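Local coordinates for Tae4 (Agrobacterium tumefaciens, PDB 6IJF), which is a type VI secretion amidase effector that probably cleaves amide bonds in the peptide stems of bacterial peptidoglycan, in the manner of papain-like cysteine peptidases, at residues N116-F121 with W159-S164; L29-G34 with I70-Y75; I63-H68 with A88-R93. All coordinates share one frame; numbering follows the deposited sequence.

Contact 1: N116-F121 with W159-S164; sequences NGVVAF and WPLQAS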
ATOM      1  N   ASN C 116       5.412  24.633   3.747  1.00 39.97           N
ATOM      2  CA  ASN C 116       4.681  24.356   2.493  1.00 40.14           C
ATOM      3  C   ASN C 116       5.512  24.983   1.377  1.00 37.95           C
ATOM      4  O   ASN C 116       6.200  26.008   1.622  1.00 41.89           O
ATOM      5  CB  ASN C 116       3.260  24.921   2.504  1.00 42.89           C
ATOM      6  CG  ASN C 116       2.455  24.561   3.733  1.00 48.17           C
ATOM      7  OD1 ASN C 116       1.819  25.425   4.338  1.00 56.42           O
ATOM      8  ND2 ASN C 116       2.436  23.295   4.100  1.00 42.82           N
ATOM      9  N   GLY C 117       5.484  24.386   0.202  1.00 36.02           N
ATOM     10  CA  GLY C 117       6.179  24.976  -0.951  1.00 37.64           C
ATOM     11  C   GLY C 117       6.199  24.088  -2.159  1.00 33.77           C
ATOM     12  O   GLY C 117       5.268  23.279  -2.337  1.00 39.04           O
ATOM     13  N   VAL C 118       7.166  24.326  -3.028  1.00 35.91           N
ATOM     14  CA  VAL C 118       7.348  23.567  -4.291  1.00 36.94           C
ATOM     15  C   VAL C 118       8.443  22.551  -4.023  1.00 33.14           C
ATOM     16  O   VAL C 118       9.367  22.882  -3.268  1.00 36.97           O
ATOM     17  CB  VAL C 118       7.726  24.493  -5.462  1.00 36.14           C
ATOM     18  CG1 VAL C 118       7.945  23.701  -6.734  1.00 36.75           C
ATOM     19  CG2 VAL C 118       6.690  25.586  -5.654  1.00 40.39           C
ATOM     20  N   VAL C 119       8.319  21.358  -4.579  1.00 35.44           N
ATOM     21  CA  VAL C 119       9.309  20.274  -4.347  1.00 37.27           C
ATOM     22  C   VAL C 119       9.655  19.646  -5.691  1.00 34.11           C
ATOM     23  O   VAL C 119       8.740  19.426  -6.488  1.00 35.58           O
ATOM     24  CB  VAL C 119       8.804  19.228  -3.334  1.00 37.72           C
ATOM     25  CG1 VAL C 119       7.532  18.537  -3.801  1.00 37.48           C
ATOM     26  CG2 VAL C 119       9.899  18.230  -3.000  1.00 35.95           C
ATOM     27  N   ALA C 120      10.929  19.334  -5.886  1.00 34.60           N
ATOM     28  CA  ALA C 120      11.445  18.604  -7.056  1.00 35.14           C
ATOM     29  C   ALA C 120      12.183  17.366  -6.573  1.00 35.33           C
ATOM     30  O   ALA C 120      13.111  17.504  -5.758  1.00 41.04           O
ATOM     31  CB  ALA C 120      12.336  19.513  -7.852  1.00 40.26           C
ATOM     32  N   PHE C 121      11.720  16.208  -7.025  1.00 35.57           N
ATOM     33  CA  PHE C 121      12.317  14.875  -6.799  1.00 37.40           C
ATOM     34  C   PHE C 121      13.144  14.578  -8.042  1.00 44.79           C
ATOM     35  O   PHE C 121      12.540  14.326  -9.100  1.00 36.64           O
ATOM     36  CB  PHE C 121      11.236  13.830  -6.536  1.00 38.09           C
ATOM     37  CG  PHE C 121      10.318  14.153  -5.379  1.00 36.28           C
ATOM     38  CD1 PHE C 121      10.665  13.835  -4.069  1.00 36.01           C
ATOM     39  CD2 PHE C 121       9.089  14.744  -5.599  1.00 37.33           C
ATOM     40  CE1 PHE C 121       9.813  14.131  -3.020  1.00 34.76           C
ATOM     41  CE2 PHE C 121       8.217  15.001  -4.551  1.00 35.03           C
ATOM     42  CZ  PHE C 121       8.584  14.717  -3.261  1.00 35.21           C
ATOM     43  N   TRP C 159      11.584  24.393  -2.150  1.00 39.70           N
ATOM     44  CA  TRP C 159      11.419  25.876  -2.089  1.00 40.07           C
ATOM     45  C   TRP C 159      10.290  26.222  -1.124  1.00 43.20           C
ATOM     46  O   TRP C 159       9.116  26.092  -1.471  1.00 37.91           O
ATOM     47  CB  TRP C 159      11.086  26.420  -3.470  1.00 40.99           C
ATOM     48  CG  TRP C 159      12.113  26.247  -4.544  1.00 39.31           C
ATOM     49  CD1 TRP C 159      13.086  27.138  -4.865  1.00 40.05           C
ATOM     50  CD2 TRP C 159      12.183  25.212  -5.547  1.00 37.18           C
ATOM     51  NE1 TRP C 159      13.774  26.722  -5.969  1.00 38.70           N
ATOM     52  CE2 TRP C 159      13.218  25.569  -6.440  1.00 37.13           C
ATOM     53  CE3 TRP C 159      11.474  24.037  -5.799  1.00 35.75           C
ATOM     54  CZ2 TRP C 159      13.596  24.763  -7.503  1.00 39.59           C
ATOM     55  CZ3 TRP C 159      11.829  23.264  -6.871  1.00 40.56           C
ATOM     56  CH2 TRP C 159      12.875  23.618  -7.714  1.00 39.61           C
ATOM     57  N   PRO C 160      10.581  26.664   0.119  1.00 43.47           N
ATOM     58  CA  PRO C 160       9.521  27.041   1.056  1.00 44.97           C
ATOM     59  C   PRO C 160       8.801  28.332   0.621  1.00 44.77           C
ATOM     60  O   PRO C 160       9.460  29.187   0.105  1.00 44.75           O
ATOM     61  CB  PRO C 160      10.264  27.244   2.383  1.00 44.72           C
ATOM     62  CG  PRO C 160      11.669  27.571   1.976  1.00 46.35           C
ATOM     63  CD  PRO C 160      11.929  26.824   0.684  1.00 43.81           C
ATOM     64  N   LEU C 161       7.480  28.402   0.795  1.00 48.37           N
ATOM     65  CA  LEU C 161       6.627  29.581   0.479  1.00 48.19           C
ATOM     66  C   LEU C 161       5.743  29.955   1.677  1.00 51.62           C
ATOM     67  O   LEU C 161       5.311  31.126   1.796  1.00 57.92           O
ATOM     68  CB  LEU C 161       5.756  29.233  -0.729  1.00 43.42           C
ATOM     69  CG  LEU C 161       6.500  29.055  -2.040  1.00 48.44           C
ATOM     70  CD1 LEU C 161       5.504  28.731  -3.123  1.00 46.95           C
ATOM     71  CD2 LEU C 161       7.334  30.285  -2.406  1.00 53.79           C
ATOM     72  N   GLN C 162       5.395  28.969   2.496  1.00 47.21           N
ATOM     73  CA  GLN C 162       4.596  29.111   3.747  1.00 71.30           C
ATOM     74  C   GLN C 162       5.273  28.257   4.841  1.00 78.47           C
ATOM     75  O   GLN C 162       6.019  27.295   4.484  1.00 61.56           O
ATOM     76  CB  GLN C 162       3.150  28.635   3.505  1.00 67.20           C
ATOM     77  CG  GLN C 162       2.123  29.278   4.428  1.00 80.39           C
ATOM     78  CD  GLN C 162       0.756  29.257   3.791  1.00 78.79           C
ATOM     79  OE1 GLN C 162       0.146  28.201   3.655  1.00 75.53           O
ATOM     80  NE2 GLN C 162       0.281  30.420   3.360  1.00 80.91           N
ATOM     81  N   ALA C 163       5.064  28.599   6.119  1.00 92.09           N
ATOM     82  CA  ALA C 163       5.633  27.879   7.281  1.00 94.67           C
ATOM     83  C   ALA C 163       4.494  27.252   8.104  1.00101.65           C
ATOM     84  O   ALA C 163       4.777  26.738   9.207  1.00111.39           O
ATOM     85  CB  ALA C 163       6.479  28.829   8.096  1.00 86.09           C
ATOM     86  N   SER C 164       3.267  27.265   7.563  1.00108.75           N
ATOM     87  CA  SER C 164       2.018  26.968   8.316  1.00106.41           C
ATOM     88  C   SER C 164       0.864  26.686   7.352  1.00 94.00           C
ATOM     89  O   SER C 164       0.528  25.516   7.261  1.00 76.35           O
ATOM     90  CB  SER C 164       1.690  28.116   9.258  1.00111.47           C
ATOM     91  OG  SER C 164       2.556  28.106  10.382  1.00109.11           O
TER

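Contact 2: L29-G34 with I70-Y75; sequences LFTEIG and IQKGPY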
ATOM      1  N   LEU C  29      -7.416  17.829 -18.110  1.00 36.10           N
ATOM      2  CA  LEU C  29      -6.351  18.868 -18.034  1.00 35.83           C
ATOM      3  C   LEU C  29      -6.045  19.394 -19.452  1.00 37.22           C
ATOM      4  O   LEU C  29      -5.942  20.624 -19.647  1.00 37.19           O
ATOM      5  CB  LEU C  29      -5.115  18.234 -17.404  1.00 39.43           C
ATOM      6  CG  LEU C  29      -3.888  19.132 -17.353  1.00 39.48           C
ATOM      7  CD1 LEU C  29      -4.023  20.148 -16.232  1.00 38.74           C
ATOM      8  CD2 LEU C  29      -2.629  18.307 -17.178  1.00 43.45           C
ATOM      9  N   PHE C  30      -5.815  18.492 -20.397  1.00 37.85           N
ATOM     10  CA  PHE C  30      -5.407  18.842 -21.784  1.00 41.13           C
ATOM     11  C   PHE C  30      -6.591  19.538 -22.464  1.00 40.43           C
ATOM     12  O   PHE C  30      -6.357  20.486 -23.234  1.00 38.41           O
ATOM     13  CB  PHE C  30      -4.929  17.591 -22.527  1.00 43.51           C
ATOM     14  CG  PHE C  30      -3.515  17.153 -22.218  1.00 41.82           C
ATOM     15  CD1 PHE C  30      -2.859  17.577 -21.074  1.00 42.25           C
ATOM     16  CD2 PHE C  30      -2.866  16.261 -23.052  1.00 46.38           C
ATOM     17  CE1 PHE C  30      -1.581  17.125 -20.782  1.00 43.65           C
ATOM     18  CE2 PHE C  30      -1.580  15.828 -22.770  1.00 47.32           C
ATOM     19  CZ  PHE C  30      -0.934  16.262 -21.633  1.00 42.66           C
ATOM     20  N   THR C  31      -7.839  19.109 -22.184  1.00 42.60           N
ATOM     21  CA  THR C  31      -9.041  19.788 -22.748  1.00 41.09           C
ATOM     22  C   THR C  31      -9.065  21.236 -22.256  1.00 40.70           C
ATOM     23  O   THR C  31      -9.250  22.137 -23.082  1.00 43.87           O
ATOM     24  CB  THR C  31     -10.340  19.039 -22.453  1.00 43.26           C
ATOM     25  OG1 THR C  31     -10.158  17.728 -22.992  1.00 44.13           O
ATOM     26  CG2 THR C  31     -11.551  19.697 -23.094  1.00 45.39           C
ATOM     27  N   GLU C  32      -8.832  21.484 -20.968  1.00 36.96           N
ATOM     28  CA  GLU C  32      -8.977  22.853 -20.428  1.00 37.85           C
ATOM     29  C   GLU C  32      -8.036  23.785 -21.210  1.00 40.18           C
ATOM     30  O   GLU C  32      -8.453  24.917 -21.487  1.00 43.70           O
ATOM     31  CB  GLU C  32      -8.710  22.924 -18.925  1.00 38.72           C
ATOM     32  CG  GLU C  32      -8.881  24.318 -18.363  1.00 43.19           C
ATOM     33  CD  GLU C  32      -8.676  24.428 -16.870  1.00 47.66           C
ATOM     34  OE1 GLU C  32      -8.802  23.381 -16.183  1.00 45.68           O
ATOM     35  OE2 GLU C  32      -8.450  25.569 -16.384  1.00 49.16           O
ATOM     36  N   ILE C  33      -6.824  23.326 -21.548  1.00 42.42           N
ATOM     37  CA  ILE C  33      -5.763  24.210 -22.109  1.00 41.35           C
ATOM     38  C   ILE C  33      -5.682  24.063 -23.632  1.00 47.39           C
ATOM     39  O   ILE C  33      -4.856  24.770 -24.240  1.00 45.75           O
ATOM     40  CB  ILE C  33      -4.406  23.968 -21.439  1.00 38.90           C
ATOM     41  CG1 ILE C  33      -3.867  22.557 -21.671  1.00 41.11           C
ATOM     42  CG2 ILE C  33      -4.488  24.317 -19.961  1.00 39.30           C
ATOM     43  CD1 ILE C  33      -2.441  22.374 -21.191  1.00 43.85           C
ATOM     44  N   GLY C  34      -6.513  23.213 -24.228  1.00 45.13           N
ATOM     45  CA  GLY C  34      -6.634  23.137 -25.696  1.00 46.11           C
ATOM     46  C   GLY C  34      -5.606  22.200 -26.296  1.00 47.40           C
ATOM     47  O   GLY C  34      -5.257  22.385 -27.465  1.00 45.84           O
ATOM     48  N   ILE C  70      -0.631  27.661 -23.540  1.00 46.58           N
ATOM     49  CA  ILE C  70      -2.096  27.421 -23.376  1.00 45.84           C
ATOM     50  C   ILE C  70      -2.759  27.959 -24.647  1.00 52.84           C
ATOM     51  O   ILE C  70      -2.460  29.113 -25.039  1.00 43.76           O
ATOM     52  CB  ILE C  70      -2.609  28.105 -22.098  1.00 45.11           C
ATOM     53  CG1 ILE C  70      -1.945  27.510 -20.844  1.00 41.48           C
ATOM     54  CG2 ILE C  70      -4.137  28.028 -21.998  1.00 49.56           C
ATOM     55  CD1 ILE C  70      -2.386  28.162 -19.540  1.00 43.11           C
ATOM     56  N   GLN C  71      -3.586  27.118 -25.280  1.00 49.43           N
ATOM     57  CA  GLN C  71      -4.202  27.374 -26.603  1.00 53.59           C
ATOM     58  C   GLN C  71      -5.663  27.791 -26.464  1.00 55.83           C
ATOM     59  O   GLN C  71      -6.249  28.085 -27.491  1.00 58.08           O
ATOM     60  CB  GLN C  71      -4.142  26.120 -27.474  1.00 46.72           C
ATOM     61  CG  GLN C  71      -2.727  25.644 -27.768  1.00 54.39           C
ATOM     62  CD  GLN C  71      -1.925  26.600 -28.620  1.00 62.59           C
ATOM     63  OE1 GLN C  71      -2.436  27.156 -29.583  1.00 59.05           O
ATOM     64  NE2 GLN C  71      -0.650  26.781 -28.303  1.00 55.06           N
ATOM     65  N   LYS C  72      -6.231  27.829 -25.257  1.00 53.91           N
ATOM     66  CA  LYS C  72      -7.691  28.046 -25.066  1.00 48.63           C
ATOM     67  C   LYS C  72      -7.960  28.681 -23.699  1.00 51.58           C
ATOM     68  O   LYS C  72      -7.193  28.390 -22.720  1.00 45.27           O
ATOM     69  CB  LYS C  72      -8.389  26.690 -25.208  1.00 55.97           C
ATOM     70  CG  LYS C  72      -9.903  26.674 -24.997  1.00 56.94           C
ATOM     71  CD  LYS C  72     -10.432  25.276 -24.618  1.00 50.78           C
ATOM     72  CE  LYS C  72     -10.211  24.292 -25.729  1.00 52.04           C
ATOM     73  NZ  LYS C  72     -10.639  22.935 -25.341  1.00 44.34           N
ATOM     74  N   GLY C  73      -8.973  29.551 -23.645  1.00 40.83           N
ATOM     75  CA  GLY C  73      -9.609  29.990 -22.394  1.00 46.05           C
ATOM     76  C   GLY C  73      -9.014  31.302 -21.889  1.00 48.11           C
ATOM     77  O   GLY C  73      -8.280  31.967 -22.609  1.00 43.85           O
ATOM     78  N   PRO C  74      -9.311  31.704 -20.641  1.00 47.22           N
ATOM     79  CA  PRO C  74      -8.854  32.990 -20.121  1.00 45.68           C
ATOM     80  C   PRO C  74      -7.320  33.149 -20.122  1.00 54.01           C
ATOM     81  O   PRO C  74      -6.894  34.265 -20.107  1.00 49.17           O
ATOM     82  CB  PRO C  74      -9.431  33.063 -18.710  1.00 45.79           C
ATOM     83  CG  PRO C  74     -10.509  31.988 -18.653  1.00 51.40           C
ATOM     84  CD  PRO C  74     -10.117  30.948 -19.670  1.00 54.73           C
ATOM     85  N   TYR C  75      -6.541  32.054 -20.187  1.00 51.59           N
ATOM     86  CA  TYR C  75      -5.051  32.075 -20.084  1.00 51.30           C
ATOM     87  C   TYR C  75      -4.418  31.675 -21.420  1.00 45.59           C
ATOM     88  O   TYR C  75      -3.183  31.377 -21.456  1.00 46.31           O
ATOM     89  CB  TYR C  75      -4.581  31.209 -18.908  1.00 43.62           C
ATOM     90  CG  TYR C  75      -5.225  31.617 -17.611  1.00 43.40           C
ATOM     91  CD1 TYR C  75      -4.789  32.741 -16.918  1.00 46.62           C
ATOM     92  CD2 TYR C  75      -6.327  30.938 -17.122  1.00 48.18           C
ATOM     93  CE1 TYR C  75      -5.397  33.137 -15.734  1.00 51.39           C
ATOM     94  CE2 TYR C  75      -6.960  31.336 -15.961  1.00 48.97           C
ATOM     95  CZ  TYR C  75      -6.503  32.442 -15.273  1.00 48.12           C
ATOM     96  OH  TYR C  75      -7.175  32.812 -14.151  1.00 49.89           O
TER

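Contact 3: I63-H68 with A88-R93; sequences IVPSSH and ATLMKR. With SO4 (sulfate ion), chain F.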
ATOM      1  N   ILE C  63       5.264  31.717 -17.023  1.00 53.05           N
ATOM      2  CA  ILE C  63       6.436  30.812 -17.136  1.00 54.28           C
ATOM      3  C   ILE C  63       7.168  31.225 -18.412  1.00 55.41           C
ATOM      4  O   ILE C  63       6.679  30.834 -19.481  1.00 48.06           O
ATOM      5  CB  ILE C  63       5.957  29.340 -17.182  1.00 52.81           C
ATOM      6  CG1 ILE C  63       5.184  28.940 -15.920  1.00 51.94           C
ATOM      7  CG2 ILE C  63       7.115  28.392 -17.451  1.00 59.01           C
ATOM      8  CD1 ILE C  63       5.902  29.222 -14.611  1.00 50.73           C
ATOM      9  N   VAL C  64       8.311  31.933 -18.272  1.00 50.00           N
ATOM     10  CA  VAL C  64       9.122  32.496 -19.395  1.00 54.56           C
ATOM     11  C   VAL C  64      10.610  32.238 -19.136  1.00 56.23           C
ATOM     12  O   VAL C  64      11.153  32.617 -18.085  1.00 54.45           O
ATOM     13  CB  VAL C  64       8.809  33.993 -19.590  1.00 65.14           C
ATOM     14  CG1 VAL C  64       7.316  34.199 -19.742  1.00 53.94           C
ATOM     15  CG2 VAL C  64       9.339  34.872 -18.462  1.00 69.07           C
ATOM     16  N   PRO C  65      11.339  31.577 -20.057  1.00 55.04           N
ATOM     17  CA  PRO C  65      10.776  31.042 -21.288  1.00 54.17           C
ATOM     18  C   PRO C  65       9.911  29.797 -21.038  1.00 60.71           C
ATOM     19  O   PRO C  65       9.949  29.250 -19.939  1.00 50.06           O
ATOM     20  CB  PRO C  65      12.004  30.631 -22.107  1.00 59.30           C
ATOM     21  CG  PRO C  65      13.094  30.375 -21.067  1.00 60.45           C
ATOM     22  CD  PRO C  65      12.779  31.302 -19.927  1.00 55.49           C
ATOM     23  N   SER C  66       9.272  29.280 -22.100  1.00 53.50           N
ATOM     24  CA  SER C  66       8.428  28.057 -22.025  1.00 57.79           C
ATOM     25  C   SER C  66       8.538  27.258 -23.312  1.00 55.88           C
ATOM     26  O   SER C  66       8.730  27.866 -24.367  1.00 60.59           O
ATOM     27  CB  SER C  66       7.011  28.438 -21.704  1.00 60.81           C
ATOM     28  OG  SER C  66       6.427  29.180 -22.761  1.00 66.51           O
ATOM     29  N   SER C  67       8.408  25.944 -23.221  1.00 54.72           N
ATOM     30  CA  SER C  67       8.359  25.024 -24.394  1.00 56.67           C
ATOM     31  C   SER C  67       7.044  25.224 -25.167  1.00 55.31           C
ATOM     32  O   SER C  67       7.059  25.074 -26.386  1.00 59.75           O
ATOM     33  CB  SER C  67       8.554  23.586 -23.977  1.00 57.52           C
ATOM     34  OG  SER C  67       7.600  23.185 -23.000  1.00 55.37           O
ATOM     35  N   HIS C  68       5.948  25.544 -24.474  1.00 54.61           N
ATOM     36  CA  HIS C  68       4.574  25.486 -25.034  1.00 50.77           C
ATOM     37  C   HIS C  68       3.711  26.618 -24.498  1.00 50.98           C
ATOM     38  O   HIS C  68       4.134  27.350 -23.559  1.00 47.13           O
ATOM     39  CB  HIS C  68       3.886  24.156 -24.694  1.00 50.42           C
ATOM     40  CG  HIS C  68       4.480  22.944 -25.322  1.00 48.31           C
ATOM     41  ND1 HIS C  68       5.711  22.433 -24.950  1.00 49.21           N
ATOM     42  CD2 HIS C  68       3.981  22.091 -26.253  1.00 56.35           C
ATOM     43  CE1 HIS C  68       5.958  21.339 -25.641  1.00 50.69           C
ATOM     44  NE2 HIS C  68       4.898  21.093 -26.434  1.00 52.37           N
ATOM     45  N   ALA C  88      12.286  22.962 -13.211  1.00 39.10           N
ATOM     46  CA  ALA C  88      13.041  23.021 -11.921  1.00 40.03           C
ATOM     47  C   ALA C  88      14.188  24.040 -12.046  1.00 40.05           C
ATOM     48  O   ALA C  88      14.378  24.842 -11.143  1.00 40.01           O
ATOM     49  CB  ALA C  88      13.570  21.642 -11.582  1.00 42.86           C
ATOM     50  N   THR C  89      14.889  24.026 -13.179  1.00 42.97           N
ATOM     51  CA  THR C  89      15.930  25.024 -13.560  1.00 42.28           C
ATOM     52  C   THR C  89      15.352  26.446 -13.511  1.00 43.33           C
ATOM     53  O   THR C  89      15.926  27.317 -12.850  1.00 43.47           O
ATOM     54  CB  THR C  89      16.500  24.658 -14.936  1.00 41.81           C
ATOM     55  OG1 THR C  89      17.046  23.342 -14.784  1.00 40.91           O
ATOM     56  CG2 THR C  89      17.535  25.655 -15.419  1.00 46.63           C
ATOM     57  N   LEU C  90      14.208  26.673 -14.152  1.00 42.85           N
ATOM     58  CA  LEU C  90      13.571  28.005 -14.191  1.00 41.63           C
ATOM     59  C   LEU C  90      13.217  28.458 -12.784  1.00 40.36           C
ATOM     60  O   LEU C  90      13.426  29.647 -12.455  1.00 39.22           O
ATOM     61  CB  LEU C  90      12.318  27.903 -15.068  1.00 48.22           C
ATOM     62  CG  LEU C  90      11.510  29.182 -15.220  1.00 49.97           C
ATOM     63  CD1 LEU C  90      11.076  29.310 -16.676  1.00 53.66           C
ATOM     64  CD2 LEU C  90      10.294  29.189 -14.305  1.00 52.69           C
ATOM     65  N   MET C  91      12.661  27.558 -11.972  1.00 38.37           N
ATOM     66  CA  MET C  91      12.191  27.912 -10.614  1.00 36.27           C
ATOM     67  C   MET C  91      13.383  28.369  -9.776  1.00 38.65           C
ATOM     68  O   MET C  91      13.150  29.183  -8.839  1.00 46.57           O
ATOM     69  CB  MET C  91      11.516  26.717  -9.922  1.00 40.94           C
ATOM     70  CG  MET C  91      10.056  26.467 -10.387  1.00 46.28           C
ATOM     71  SD  MET C  91       9.034  27.900 -10.040  1.00 50.12           S
ATOM     72  CE  MET C  91       7.932  27.900 -11.461  1.00 48.43           C
ATOM     73  N   LYS C  92      14.577  27.841 -10.083  1.00 41.86           N
ATOM     74  CA  LYS C  92      15.844  28.094  -9.330  1.00 47.57           C
ATOM     75  C   LYS C  92      16.319  29.528  -9.561  1.00 46.27           C
ATOM     76  O   LYS C  92      17.081  30.021  -8.727  1.00 51.54           O
ATOM     77  CB  LYS C  92      16.954  27.138  -9.791  1.00 49.75           C
ATOM     78  CG  LYS C  92      17.747  26.457  -8.707  1.00 61.27           C
ATOM     79  CD  LYS C  92      18.648  25.351  -9.257  1.00 69.60           C
ATOM     80  CE  LYS C  92      19.838  25.063  -8.364  1.00 80.59           C
ATOM     81  NZ  LYS C  92      20.693  23.987  -8.919  1.00 81.40           N
ATOM     82  N   ARG C  93      15.894  30.175 -10.653  1.00 49.31           N
ATOM     83  CA  ARG C  93      16.334  31.554 -10.989  1.00 45.86           C
ATOM     84  C   ARG C  93      15.882  32.505  -9.893  1.00 50.25           C
ATOM     85  O   ARG C  93      14.803  32.291  -9.319  1.00 46.22           O
ATOM     86  CB  ARG C  93      15.836  31.983 -12.363  1.00 47.43           C
ATOM     87  CG  ARG C  93      16.460  31.120 -13.454  1.00 47.48           C
ATOM     88  CD  ARG C  93      15.604  31.155 -14.700  1.00 49.60           C
ATOM     89  NE  ARG C  93      15.360  32.524 -15.124  1.00 54.97           N
ATOM     90  CZ  ARG C  93      14.414  32.910 -15.989  1.00 68.34           C
ATOM     91  NH1 ARG C  93      14.254  34.197 -16.244  1.00 58.43           N
ATOM     92  NH2 ARG C  93      13.617  32.020 -16.561  1.00 71.97           N
TER
HETATM   93  S   SO4 F 301      17.389  35.484 -13.678  1.00 80.21           S
HETATM   94  O1  SO4 F 301      18.160  36.653 -14.005  1.00 90.50           O
HETATM   95  O2  SO4 F 301      17.024  35.529 -12.285  1.00 97.46           O
HETATM   96  O3  SO4 F 301      16.194  35.452 -14.496  1.00 75.02           O
HETATM   97  O4  SO4 F 301      18.191  34.305 -13.899  1.00 87.69           O

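Contact 1: N116-F121 with W159-S164
Val-118 and Trp-159 form the tightly packed end of this antiparallel strand pair. Their backbones exchange two hydrogen bonds: Trp-159 N donates to Val-118 O at 2.9 Å, and Val-118 N returns a bond to Trp-159 O. On the sheet face that both side chains share, Val-118 CG1, anti to its backbone N (chi1 178°), lies 3.7 Å from Trp-159 CE3 on the benzo side of the indole. Ala-120 CB approaches the same benzo part, 3.9 Å from CZ3 of Trp-159. The indole NE1 is satisfied by Gly-98 O. Next along the strand, Gly-117 brings the chains very close, its CA only 3.2 Å from Trp-159 O in a CA-H...O contact.

Buried Asn-116 is still firmly held. Its O is gripped twice, by Leu-161 N at 2.8 Å in the carbonyl plane and by Gln-162 N at 3.2 Å from above it, while Asn-116 N donates almost straight to Gln-162 O. Leu-161 rests on Phe-6 and Leu-9 of helix 6-11. The contact loosens only beyond Gln-162, at exposed and poorly ordered Ala-163 and Ser-164. Leu-161 and Gln-162 thus both face Asn-116: a classic beta bulge, which shifts the register by one where the C-terminal chain turns a corner along strand 116-122 of the antiparallel sheet, consistent with the papain-like fold of this peptidase clan.

Contact 2: L29-G34 with I70-Y75
Lys-72 NZ and Gln-71 N each donate a hydrogen bond to a carbonyl in the last turn of helix 26-33. Lys-72 NZ meets Thr-31 O at 2.8 Å, tilted about 21° from the carbonyl plane, while Gln-71 N binds Ile-33 O at 2.9 Å. Thr-31 O takes a second donor, Gly-34 N, at 3.2 Å within the helix end itself. Lys-72 reaches its acceptor by running over Gly-34, its CB 4.0 Å from Gly-34 CA. The bend at chi3 (-64°) brings Lys-72 CE over Gly-34 CA (3.8 Å) and close to Thr-31 O. The apolar part is small. Ile-33 and Ile-70 cross at about a right angle, with Ile-33 CB 4.1 Å from Ile-70 CG2.

Further out, Lys-72 NZ has another partner in Glu-36, a salt bridge that holds the ammonium from the chain just beyond the helix. Ile-70 is fixed by backbone bonds to Gly-77 and Lys-78, and Glu-32 is tied to Lys-58 of helix 48-58. A positive charge beside carbonyls at a helix C-terminus would be favourable for the helix dipole. Gly-34, with positive phi (86°) and bonds back into the last turn, closes helix 26-33 in a Schellman motif, against which the loop between strands 68-69 and 79-80 is laid.

Contact 3: I63-H68 with A88-R93
Val-64 and Leu-90 have the nearest pair of CA atoms, 8.2 Å apart, so the irregular segment 63-68 meets the end of helix 84-92 mainly through side chains, with a cis peptide bond before Pro-65 turning the loop. Leu-90 points at the loop with CG anti to its backbone N (chi1 179°), and its CD1 does most of the touching. That methyl, Leu-90 CD1, lies 3.5 Å from Pro-65 O and 3.6 Å from Val-64 O, with Ile-63 CG2 and Pro-65 CD a little farther away. Deeper in, Ile-63 and Met-91 cross at about a right angle, CD1 of Ile-63 lying 4.0 Å from CE of Met-91; both residues also touch Phe-56 of helix 48-58.

At the outer margin Arg-93 supplies the polar link. Arg-93 NH2 donates to Val-64 O at 3.0 Å with an N-H...O angle of 162°; the donor lies in the carbonyl plane on a lone pair, and the acceptor is near the guanidinium plane. Pro-65 CD sits obliquely 3.5 Å from Arg-93 NH2. Elsewhere on the guanidinium edge, NE and NH1 of Arg-93 both donate to O3 of a sulfate ion, NH1 at 2.9 Å. Thr-94 and Ser-95 also bind this sulfate, which probably came from the crystallisation liquor.

On the loop side, Val-64 N is bonded to the hydroxyl of Tyr-96, and Leu-90 also packs on that tyrosine. The chemistry therefore divides by depth: inside, methyl groups meet each other and lie against two loop carbonyls, while one arginine outside joins a loop carbonyl to an anion. The sulfate probably offsets part of the charge and steadies the guanidinium, but it marks an anion-binding spot in the crystal and is not evidence of a substrate site.

Contact 1 is the buried one, joining neighbouring strands of the central sheet through backbone bonds; contacts 2 and 3 are only partly buried and fasten loops to helix ends. Contacts 1 and 3 touch directly: Trp-159 CZ2 lies 3.7 Å from Met-91 CB and equally far from Ala-88 O, so the indole packs helix 84-92 on the sheet. Contact 2 lies on the other side of the chain's centre, its centre about 26 Å from that of contact 1. Contacts 2 and 3 interleave along the chain, segment 70-75 coming almost directly after 63-68. In contact 2 a loop lysine reaches a helix-end carbonyl; in contact 3 an arginine just past the helix reaches a loop carbonyl.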